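Local coordinates for protein flavodoxin (Methanosarcina acetivorans C2A, PDB 5WID) that binds flavin mononucleotide and, as other flavodoxins do, probably carries electrons between redox partners, at residues 8-13 and 61-66; 55-60 and 94-99. One frame throughout, in Å; residues are numbered along the deposited sequence.

Overall arrangement
Both contacts sit on one side of the molecule's centre and share the bound FMN: interaction 1 holds the phosphate and the ribityl O4', while interaction 2 reaches from one phosphate oxygen to the flavin ring. Interaction 1 joins the phosphate loop after strand 2-8 to the start of helix 64-76; it is partly buried, apolar between its segments, its loop turning most of its polar groups to the phosphate. Interaction 2 has mostly buried touching residues and ties the end of strand 50-58 to the start of helix 96-106 through a backbone-to-hydroxyl hydrogen bond, lining the flavin with aromatic rings and backbone N-H groups. The two touch where Leu63 and Thr10 pack on Phe58, and strands 50-58 and 61-62 are antiparallel neighbours in the same sheet.

Interaction 1 of 2, residues 8-13 and 61-66; sequences LSTSGN and KMLLPM. With FMN (flavin mononucleotide), chain D.
Leu8 fills the tight end of this contact, its CG anti to the backbone N (chi1 -175°), which carries the isobutyl end over to Leu63 and Pro65; its two methyls take different partners. Leu8 CD2 meets Leu63 CD1 at 3.9 Å, the two side chains crossing at about a right angle, while Leu8 CD1 rests on Pro65 CB. Met66, bent at chi2 and chi3, brings its CE methyl up to Leu8 CB. Further out the packing thins to one methyl pair, Thr10 CG2 against Leu63 CD2 at 3.7 Å; Thr10 and Ser11 are exposed, so this loose side faces solvent. Here the loop turns to phosphate. Thr10 grips FMN O2P twice, through its N and through Thr10 OG1 at 2.7 Å; Ser11 likewise holds O3P with N and OG, joined by Asn13 N. Ser9 OG donates to FMN O1P at 2.8 Å and accepts from Gly12 N, an ST motif that braces the turn. An alanine at Ser9 would lose both bonds and would probably loosen the turn and weaken the hold on the phosphate. Asn13 ND2 reaches ribityl O4'. Gly12 takes the N-cap position of helix 13-27; a loop holding phosphate with backbone N-H groups and hydroxyls between first strand and helix is the phosphate-binding loop of flavodoxins.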
ATOM      1  N   LEU A   8       6.378  -3.544   3.390  1.00 11.92           N
ATOM      2  CA  LEU A   8       7.479  -4.432   3.740  1.00 11.35           C
ATOM      3  C   LEU A   8       8.450  -4.427   2.572  1.00  9.31           C
ATOM      4  O   LEU A   8       8.032  -4.591   1.420  1.00 12.86           O
ATOM      5  CB  LEU A   8       6.998  -5.864   4.005  1.00 12.98           C
ATOM      6  CG  LEU A   8       8.071  -6.846   4.500  1.00 10.74           C
ATOM      7  CD1 LEU A   8       7.459  -7.913   5.426  1.00 10.82           C
ATOM      8  CD2 LEU A   8       8.779  -7.524   3.316  1.00 14.95           C
ATOM      9  N   SER A   9       9.747  -4.296   2.864  1.00 11.05           N
ATOM     10  CA  SER A   9      10.741  -4.291   1.799  1.00  9.62           C
ATOM     11  C   SER A   9      12.017  -4.941   2.302  1.00 12.85           C
ATOM     12  O   SER A   9      12.456  -4.632   3.411  1.00 13.96           O
ATOM     13  CB  SER A   9      11.012  -2.848   1.334  1.00 13.27           C
ATOM     14  OG  SER A   9      11.868  -2.827   0.203  1.00 13.14           O
ATOM     15  N   THR A  10      12.612  -5.821   1.486  1.00 11.80           N
ATOM     16  CA  THR A  10      13.837  -6.523   1.876  1.00 11.82           C
ATOM     17  C   THR A  10      15.105  -5.888   1.320  1.00 12.59           C
ATOM     18  O   THR A  10      16.178  -6.038   1.919  1.00 14.76           O
ATOM     19  CB  THR A  10      13.795  -7.999   1.429  1.00 13.80           C
ATOM     20  OG1 THR A  10      13.853  -8.094  -0.001  1.00 15.51           O
ATOM     21  CG2 THR A  10      12.515  -8.689   1.934  1.00 15.24           C
ATOM     22  N   SER A  11      15.019  -5.185   0.195  1.00 15.19           N
ATOM     23  CA  SER A  11      16.185  -4.563  -0.407  1.00 13.62           C
ATOM     24  C   SER A  11      15.935  -3.119  -0.811  1.00 12.64           C
ATOM     25  O   SER A  11      16.825  -2.500  -1.400  1.00 15.28           O
ATOM     26  CB  SER A  11      16.657  -5.366  -1.638  1.00 14.09           C
ATOM     27  OG  SER A  11      15.876  -5.089  -2.811  1.00 17.65           O
ATOM     28  N   GLY A  12      14.746  -2.576  -0.540  1.00 12.65           N
ATOM     29  CA  GLY A  12      14.455  -1.180  -0.806  1.00 12.97           C
ATOM     30  C   GLY A  12      13.515  -0.912  -1.967  1.00 12.98           C
ATOM     31  O   GLY A  12      13.080   0.236  -2.130  1.00 13.75           O
ATOM     32  N   ASN A  13      13.160  -1.914  -2.767  1.00 13.59           N
ATOM     33  CA  ASN A  13      12.406  -1.615  -3.984  1.00 12.31           C
ATOM     34  C   ASN A  13      10.958  -1.247  -3.668  1.00 12.27           C
ATOM     35  O   ASN A  13      10.446  -0.231  -4.155  1.00 13.07           O
ATOM     36  CB  ASN A  13      12.482  -2.801  -4.950  1.00 12.62           C
ATOM     37  CG  ASN A  13      13.890  -2.997  -5.513  1.00 14.35           C
ATOM     38  OD1 ASN A  13      14.686  -2.039  -5.604  1.00 13.56           O
ATOM     39  ND2 ASN A  13      14.211  -4.237  -5.883  1.00 15.54           N
ATOM     40  N   LYS A  61       4.443 -15.494  -2.532  1.00 16.23           N
ATOM     41  CA  LYS A  61       3.598 -14.994  -1.454  1.00 16.54           C
ATOM     42  C   LYS A  61       4.099 -13.622  -1.022  1.00 17.73           C
ATOM     43  O   LYS A  61       5.231 -13.239  -1.316  1.00 15.37           O
ATOM     44  CB  LYS A  61       3.623 -15.939  -0.236  1.00 18.42           C
ATOM     45  CG  LYS A  61       2.970 -17.305  -0.451  1.00 22.80           C
ATOM     46  CD  LYS A  61       1.559 -17.148  -1.011  1.00 41.29           C
ATOM     47  CE  LYS A  61       0.881 -18.496  -1.254  1.00 49.89           C
ATOM     48  NZ  LYS A  61      -0.550 -18.323  -1.640  1.00 40.75           N
ATOM     49  N   MET A  62       3.257 -12.876  -0.311  1.00 14.46           N
ATOM     50  CA  MET A  62       3.810 -11.785   0.484  1.00 14.67           C
ATOM     51  C   MET A  62       4.610 -12.395   1.630  1.00 16.20           C
ATOM     52  O   MET A  62       4.371 -13.538   2.039  1.00 17.36           O
ATOM     53  CB  MET A  62       2.703 -10.864   1.018  1.00 13.77           C
ATOM     54  CG  MET A  62       1.968 -11.403   2.249  1.00 15.80           C
ATOM     55  SD  MET A  62       0.487 -10.421   2.605  1.00 15.97           S
ATOM     56  CE  MET A  62      -0.634 -10.998   1.340  1.00 16.13           C
ATOM     57  N   LEU A  63       5.599 -11.659   2.129  1.00 15.44           N
ATOM     58  CA  LEU A  63       6.406 -12.254   3.191  1.00 15.87           C
ATOM     59  C   LEU A  63       5.568 -12.434   4.455  1.00 17.68           C
ATOM     60  O   LEU A  63       4.602 -11.702   4.695  1.00 16.79           O
ATOM     61  CB  LEU A  63       7.646 -11.410   3.479  1.00 16.85           C
ATOM     62  CG  LEU A  63       8.804 -11.617   2.487  1.00 21.17           C
ATOM     63  CD1 LEU A  63       8.556 -10.808   1.206  1.00 22.24           C
ATOM     64  CD2 LEU A  63      10.137 -11.220   3.108  1.00 21.75           C
ATOM     65  N   LEU A  64       5.926 -13.446   5.246  1.00 15.42           N
ATOM     66  CA  LEU A  64       5.131 -13.805   6.419  1.00 15.59           C
ATOM     67  C   LEU A  64       4.883 -12.653   7.398  1.00 14.65           C
ATOM     68  O   LEU A  64       3.749 -12.548   7.900  1.00 17.54           O
ATOM     69  CB  LEU A  64       5.791 -14.997   7.131  1.00 17.94           C
ATOM     70  CG  LEU A  64       5.077 -15.538   8.373  1.00 23.60           C
ATOM     71  CD1 LEU A  64       3.639 -15.936   8.035  1.00 30.02           C
ATOM     72  CD2 LEU A  64       5.839 -16.722   8.957  1.00 25.94           C
ATOM     73  N   PRO A  65       5.848 -11.779   7.721  1.00 15.93           N
ATOM     74  CA  PRO A  65       5.511 -10.656   8.610  1.00 16.51           C
ATOM     75  C   PRO A  65       4.398  -9.781   8.065  1.00 17.10           C
ATOM     76  O   PRO A  65       3.587  -9.278   8.849  1.00 15.34           O
ATOM     77  CB  PRO A  65       6.833  -9.883   8.724  1.00 13.16           C
ATOM     78  CG  PRO A  65       7.886 -10.962   8.527  1.00 18.11           C
ATOM     79  CD  PRO A  65       7.295 -11.811   7.425  1.00 18.65           C
ATOM     80  N   MET A  66       4.319  -9.597   6.744  1.00 15.62           N
ATOM     81  CA  MET A  66       3.228  -8.796   6.193  1.00 14.30           C
ATOM     82  C   MET A  66       1.910  -9.564   6.223  1.00 14.87           C
ATOM     83  O   MET A  66       0.840  -8.971   6.439  1.00 15.70           O
ATOM     84  CB  MET A  66       3.558  -8.344   4.764  1.00 12.20           C
ATOM     85  CG  MET A  66       2.416  -7.553   4.089  1.00 14.33           C
ATOM     86  SD  MET A  66       1.951  -6.087   5.023  1.00 15.57           S
ATOM     87  CE  MET A  66       3.219  -4.934   4.513  1.00 16.35           C
TER
HETATM   88  N1  FMN D 201       9.898 -12.522  -7.091  1.00 13.75           N
HETATM   89  C2  FMN D 201       8.750 -13.092  -7.588  1.00 15.95           C
HETATM   90  O2  FMN D 201       8.086 -12.487  -8.435  1.00 16.05           O
HETATM   91  N3  FMN D 201       8.340 -14.338  -7.141  1.00 14.08           N
HETATM   92  C4  FMN D 201       9.054 -15.017  -6.189  1.00 17.24           C
HETATM   93  O4  FMN D 201       8.642 -16.124  -5.811  1.00 17.25           O
HETATM   94  C4A FMN D 201      10.228 -14.443  -5.693  1.00 16.20           C
HETATM   95  N5  FMN D 201      10.990 -15.101  -4.749  1.00 16.17           N
HETATM   96  C5A FMN D 201      12.149 -14.523  -4.268  1.00 17.18           C
HETATM   97  C6  FMN D 201      12.903 -15.214  -3.322  1.00 16.66           C
HETATM   98  C7  FMN D 201      14.068 -14.649  -2.825  1.00 16.21           C
HETATM   99  C7M FMN D 201      14.865 -15.414  -1.801  1.00 18.47           C
HETATM  100  C8  FMN D 201      14.492 -13.403  -3.281  1.00 17.90           C
HETATM  101  C8M FMN D 201      15.757 -12.786  -2.752  1.00 17.07           C
HETATM  102  C9  FMN D 201      13.739 -12.708  -4.234  1.00 13.32           C
HETATM  103  C9A FMN D 201      12.568 -13.275  -4.725  1.00 14.21           C
HETATM  104  N10 FMN D 201      11.803 -12.604  -5.665  1.00 14.92           N
HETATM  105  C10 FMN D 201      10.648 -13.190  -6.152  1.00 15.34           C
HETATM  106  C1' FMN D 201      12.235 -11.274  -6.193  1.00 16.51           C
HETATM  107  C2' FMN D 201      11.859 -10.092  -5.300  1.00 11.75           C
HETATM  108  O2' FMN D 201      10.458  -9.955  -5.135  1.00 13.08           O
HETATM  109  C3' FMN D 201      12.409  -8.846  -5.985  1.00 11.32           C
HETATM  110  O3' FMN D 201      13.824  -8.881  -5.925  1.00 12.38           O
HETATM  111  C4' FMN D 201      11.888  -7.528  -5.405  1.00 13.13           C
HETATM  112  O4' FMN D 201      12.366  -6.486  -6.234  1.00 14.70           O
HETATM  113  C5' FMN D 201      12.319  -7.283  -3.957  1.00 12.25           C
HETATM  114  O5' FMN D 201      11.688  -6.087  -3.528  1.00 12.52           O
HETATM  115  P   FMN D 201      11.995  -5.483  -2.072  1.00 12.39           P
HETATM  116  O1P FMN D 201      10.914  -4.468  -1.795  1.00 12.24           O
HETATM  117  O2P FMN D 201      11.926  -6.614  -1.065  1.00 12.60           O
HETATM  118  O3P FMN D 201      13.358  -4.850  -2.101  1.00 13.89           O

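Interaction 2 of 2, residues 55-60 and 94-99; sequences SSTFYY and GEAPIL. With FMN (flavin mononucleotide), chain D.
Thr57 and Ala96 face each other across the middle of this contact, and the threonine's rotation decides how they join. With Thr57 OG1 anti to the carbonyl carbon (chi1 -60°), this hydroxyl oxygen accepts from Ala96 N at 3.0 Å in a fairly straight bond, while Thr57 CG2 swings to the flavin side, 3.4 Å from FMN N3. The Ala96 methyl wedges between that hydroxyl and the carbonyl oxygen of Ser56. Glu95 crosses Thr57 at about a right angle and runs alongside Tyr60, pointing the same way, with carboxylate and phenol ring planes 82° apart. The Glu95 chain bends at chi2, placing Glu95 OE1 3.3 Å from Tyr60 CA; the same oxygen is hydrogen-bonded to Ser93 OG, which probably steadies the carboxylate beside the flavin site.

All three aromatic rings also meet the cofactor. Phe58 lays a face on the dimethylbenzene end, Phe58 CE2 lying 3.5 Å from FMN C7, and Tyr59 sets a face over FMN C6, offset toward the rim. The Tyr60 ring covers the carbonyl oxygen FMN O4, which also accepts a hydrogen bond from Tyr60 N at 3.0 Å. Gly94 N donates to the other pyrimidine carbonyl, FMN O2, so both segments read the polar edge of the isoalloxazine. At the far end of the cofactor Ser56 OG donates to the phosphate oxygen FMN O2P at 2.7 Å.

The end of strand 50-58 thus meets the first turn of helix 96-106. Met62 of strand 61-62 packs on Ser55, Ala96 and Leu99, Pro97 and Ile98 lean on strand 110-119, and Arg117 NH1 of that strand is hydrogen-bonded to Gly94 O.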
ATOM      1  N   SER A  55       4.143  -5.062  -0.462  1.00 11.04           N
ATOM      2  CA  SER A  55       5.131  -6.067  -0.099  1.00 10.66           C
ATOM      3  C   SER A  55       5.791  -6.590  -1.359  1.00 11.80           C
ATOM      4  O   SER A  55       5.149  -6.697  -2.409  1.00 12.78           O
ATOM      5  CB  SER A  55       4.507  -7.250   0.662  1.00 10.16           C
ATOM      6  OG  SER A  55       5.479  -8.245   0.941  1.00 13.49           O
ATOM      7  N   SER A  56       7.054  -6.984  -1.234  1.00 11.74           N
ATOM      8  CA  SER A  56       7.643  -7.743  -2.318  1.00 13.07           C
ATOM      9  C   SER A  56       7.102  -9.172  -2.294  1.00 12.97           C
ATOM     10  O   SER A  56       6.378  -9.576  -1.377  1.00 14.66           O
ATOM     11  CB  SER A  56       9.174  -7.720  -2.229  1.00 12.79           C
ATOM     12  OG  SER A  56       9.603  -8.034  -0.908  1.00 13.80           O
ATOM     13  N   THR A  57       7.417  -9.927  -3.346  1.00 12.21           N
ATOM     14  CA  THR A  57       6.989 -11.313  -3.488  1.00 12.02           C
ATOM     15  C   THR A  57       8.193 -12.205  -3.214  1.00 14.08           C
ATOM     16  O   THR A  57       9.222 -12.081  -3.884  1.00 15.45           O
ATOM     17  CB  THR A  57       6.441 -11.590  -4.893  1.00 12.52           C
ATOM     18  OG1 THR A  57       5.308 -10.752  -5.172  1.00 14.54           O
ATOM     19  CG2 THR A  57       6.043 -13.067  -5.039  1.00 14.25           C
ATOM     20  N   PHE A  58       8.079 -13.077  -2.217  1.00 13.06           N
ATOM     21  CA  PHE A  58       9.079 -14.108  -1.952  1.00 14.30           C
ATOM     22  C   PHE A  58       8.384 -15.456  -2.013  1.00 14.69           C
ATOM     23  O   PHE A  58       7.413 -15.679  -1.283  1.00 16.27           O
ATOM     24  CB  PHE A  58       9.730 -13.931  -0.575  1.00 16.05           C
ATOM     25  CG  PHE A  58      10.966 -13.079  -0.579  1.00 19.28           C
ATOM     26  CD1 PHE A  58      10.962 -11.809  -1.144  1.00 19.74           C
ATOM     27  CD2 PHE A  58      12.130 -13.541   0.008  1.00 23.93           C
ATOM     28  CE1 PHE A  58      12.114 -11.021  -1.124  1.00 18.45           C
ATOM     29  CE2 PHE A  58      13.280 -12.765   0.033  1.00 21.42           C
ATOM     30  CZ  PHE A  58      13.276 -11.504  -0.527  1.00 19.03           C
ATOM     31  N   TYR A  59       8.886 -16.348  -2.864  1.00 14.53           N
ATOM     32  CA  TYR A  59       8.316 -17.685  -3.037  1.00 15.05           C
ATOM     33  C   TYR A  59       6.790 -17.616  -3.126  1.00 18.00           C
ATOM     34  O   TYR A  59       6.059 -18.273  -2.380  1.00 18.96           O
ATOM     35  CB  TYR A  59       8.789 -18.625  -1.923  1.00 15.75           C
ATOM     36  CG  TYR A  59      10.286 -18.733  -1.934  1.00 21.08           C
ATOM     37  CD1 TYR A  59      10.933 -19.385  -2.979  1.00 21.06           C
ATOM     38  CD2 TYR A  59      11.063 -18.127  -0.951  1.00 20.88           C
ATOM     39  CE1 TYR A  59      12.313 -19.458  -3.033  1.00 19.36           C
ATOM     40  CE2 TYR A  59      12.459 -18.207  -0.996  1.00 18.76           C
ATOM     41  CZ  TYR A  59      13.069 -18.867  -2.043  1.00 19.52           C
ATOM     42  OH  TYR A  59      14.444 -18.950  -2.128  1.00 19.90           O
ATOM     43  N   TYR A  60       6.327 -16.798  -4.082  1.00 16.49           N
ATOM     44  CA  TYR A  60       4.952 -16.739  -4.586  1.00 15.83           C
ATOM     45  C   TYR A  60       3.964 -16.151  -3.589  1.00 20.56           C
ATOM     46  O   TYR A  60       2.751 -16.266  -3.801  1.00 18.07           O
ATOM     47  CB  TYR A  60       4.481 -18.127  -5.058  1.00 19.27           C
ATOM     48  CG  TYR A  60       5.618 -18.834  -5.747  1.00 17.09           C
ATOM     49  CD1 TYR A  60       6.123 -18.342  -6.940  1.00 24.14           C
ATOM     50  CD2 TYR A  60       6.245 -19.928  -5.164  1.00 22.62           C
ATOM     51  CE1 TYR A  60       7.195 -18.937  -7.556  1.00 25.93           C
ATOM     52  CE2 TYR A  60       7.325 -20.529  -5.768  1.00 28.38           C
ATOM     53  CZ  TYR A  60       7.790 -20.029  -6.967  1.00 30.17           C
ATOM     54  OH  TYR A  60       8.858 -20.613  -7.591  1.00 30.75           O
ATOM     55  N   GLY A  94       5.215 -12.362  -9.091  1.00 15.67           N
ATOM     56  CA  GLY A  94       4.489 -11.149  -8.718  1.00 16.90           C
ATOM     57  C   GLY A  94       3.139 -11.317  -8.055  1.00 15.35           C
ATOM     58  O   GLY A  94       2.258 -10.464  -8.242  1.00 15.34           O
ATOM     59  N   GLU A  95       2.971 -12.355  -7.234  1.00 16.87           N
ATOM     60  CA  GLU A  95       1.673 -12.609  -6.611  1.00 13.71           C
ATOM     61  C   GLU A  95       1.357 -11.661  -5.460  1.00 14.40           C
ATOM     62  O   GLU A  95       0.177 -11.429  -5.185  1.00 14.66           O
ATOM     63  CB  GLU A  95       1.589 -14.046  -6.075  1.00 13.17           C
ATOM     64  CG  GLU A  95       1.521 -15.145  -7.141  1.00 18.87           C
ATOM     65  CD  GLU A  95       2.896 -15.651  -7.545  1.00 19.48           C
ATOM     66  OE1 GLU A  95       3.903 -14.994  -7.215  1.00 16.47           O
ATOM     67  OE2 GLU A  95       2.973 -16.710  -8.197  1.00 19.57           O
ATOM     68  N   ALA A  96       2.367 -11.137  -4.752  1.00 13.19           N
ATOM     69  CA  ALA A  96       2.082 -10.508  -3.460  1.00 12.77           C
ATOM     70  C   ALA A  96       1.079  -9.365  -3.555  1.00 14.42           C
ATOM     71  O   ALA A  96       0.144  -9.328  -2.734  1.00 13.70           O
ATOM     72  CB  ALA A  96       3.383 -10.054  -2.778  1.00 15.00           C
ATOM     73  N   PRO A  97       1.197  -8.410  -4.487  1.00 13.29           N
ATOM     74  CA  PRO A  97       0.208  -7.316  -4.497  1.00 13.40           C
ATOM     75  C   PRO A  97      -1.187  -7.797  -4.848  1.00 12.01           C
ATOM     76  O   PRO A  97      -2.164  -7.205  -4.363  1.00 12.76           O
ATOM     77  CB  PRO A  97       0.771  -6.335  -5.544  1.00 13.72           C
ATOM     78  CG  PRO A  97       2.259  -6.638  -5.560  1.00 11.97           C
ATOM     79  CD  PRO A  97       2.280  -8.152  -5.448  1.00 13.14           C
ATOM     80  N   ILE A  98      -1.306  -8.858  -5.656  1.00 12.17           N
ATOM     81  CA  ILE A  98      -2.616  -9.442  -5.946  1.00 16.99           C
ATOM     82  C   ILE A  98      -3.225 -10.006  -4.674  1.00 15.74           C
ATOM     83  O   ILE A  98      -4.411  -9.804  -4.381  1.00 14.91           O
ATOM     84  CB  ILE A  98      -2.496 -10.550  -7.011  1.00 18.51           C
ATOM     85  CG1 ILE A  98      -1.571 -10.127  -8.146  1.00 26.65           C
ATOM     86  CG2 ILE A  98      -3.884 -10.959  -7.513  1.00 18.64           C
ATOM     87  CD1 ILE A  98      -2.056  -8.950  -8.870  1.00 21.32           C
ATOM     88  N   LEU A  99      -2.414 -10.754  -3.916  1.00 13.89           N
ATOM     89  CA  LEU A  99      -2.880 -11.360  -2.674  1.00 15.02           C
ATOM     90  C   LEU A  99      -3.241 -10.308  -1.637  1.00 15.47           C
ATOM     91  O   LEU A  99      -4.202 -10.479  -0.879  1.00 15.59           O
ATOM     92  CB  LEU A  99      -1.802 -12.300  -2.135  1.00 16.54           C
ATOM     93  CG  LEU A  99      -1.558 -13.460  -3.098  1.00 17.68           C
ATOM     94  CD1 LEU A  99      -0.314 -14.249  -2.671  1.00 19.65           C
ATOM     95  CD2 LEU A  99      -2.791 -14.374  -3.168  1.00 19.49           C
TER
HETATM   96  N1  FMN D 201       9.898 -12.522  -7.091  1.00 13.75           N
HETATM   97  C2  FMN D 201       8.750 -13.092  -7.588  1.00 15.95           C
HETATM   98  O2  FMN D 201       8.086 -12.487  -8.435  1.00 16.05           O
HETATM   99  N3  FMN D 201       8.340 -14.338  -7.141  1.00 14.08           N
HETATM  100  C4  FMN D 201       9.054 -15.017  -6.189  1.00 17.24           C
HETATM  101  O4  FMN D 201       8.642 -16.124  -5.811  1.00 17.25           O
HETATM  102  C4A FMN D 201      10.228 -14.443  -5.693  1.00 16.20           C
HETATM  103  N5  FMN D 201      10.990 -15.101  -4.749  1.00 16.17           N
HETATM  104  C5A FMN D 201      12.149 -14.523  -4.268  1.00 17.18           C
HETATM  105  C6  FMN D 201      12.903 -15.214  -3.322  1.00 16.66           C
HETATM  106  C7  FMN D 201      14.068 -14.649  -2.825  1.00 16.21           C
HETATM  107  C7M FMN D 201      14.865 -15.414  -1.801  1.00 18.47           C
HETATM  108  C8  FMN D 201      14.492 -13.403  -3.281  1.00 17.90           C
HETATM  109  C8M FMN D 201      15.757 -12.786  -2.752  1.00 17.07           C
HETATM  110  C9  FMN D 201      13.739 -12.708  -4.234  1.00 13.32           C
HETATM  111  C9A FMN D 201      12.568 -13.275  -4.725  1.00 14.21           C
HETATM  112  N10 FMN D 201      11.803 -12.604  -5.665  1.00 14.92           N
HETATM  113  C10 FMN D 201      10.648 -13.190  -6.152  1.00 15.34           C
HETATM  114  C1' FMN D 201      12.235 -11.274  -6.193  1.00 16.51           C
HETATM  115  C2' FMN D 201      11.859 -10.092  -5.300  1.00 11.75           C
HETATM  116  O2' FMN D 201      10.458  -9.955  -5.135  1.00 13.08           O
HETATM  117  C3' FMN D 201      12.409  -8.846  -5.985  1.00 11.32           C
HETATM  118  O3' FMN D 201      13.824  -8.881  -5.925  1.00 12.38           O
HETATM  119  C4' FMN D 201      11.888  -7.528  -5.405  1.00 13.13           C
HETATM  120  O4' FMN D 201      12.366  -6.486  -6.234  1.00 14.70           O
HETATM  121  C5' FMN D 201      12.319  -7.283  -3.957  1.00 12.25           C
HETATM  122  O5' FMN D 201      11.688  -6.087  -3.528  1.00 12.52           O
HETATM  123  P   FMN D 201      11.995  -5.483  -2.072  1.00 12.39           P
HETATM  124  O1P FMN D 201      10.914  -4.468  -1.795  1.00 12.24           O
HETATM  125  O2P FMN D 201      11.926  -6.614  -1.065  1.00 12.60           O
HETATM  126  O3P FMN D 201      13.358  -4.850  -2.101  1.00 13.89           O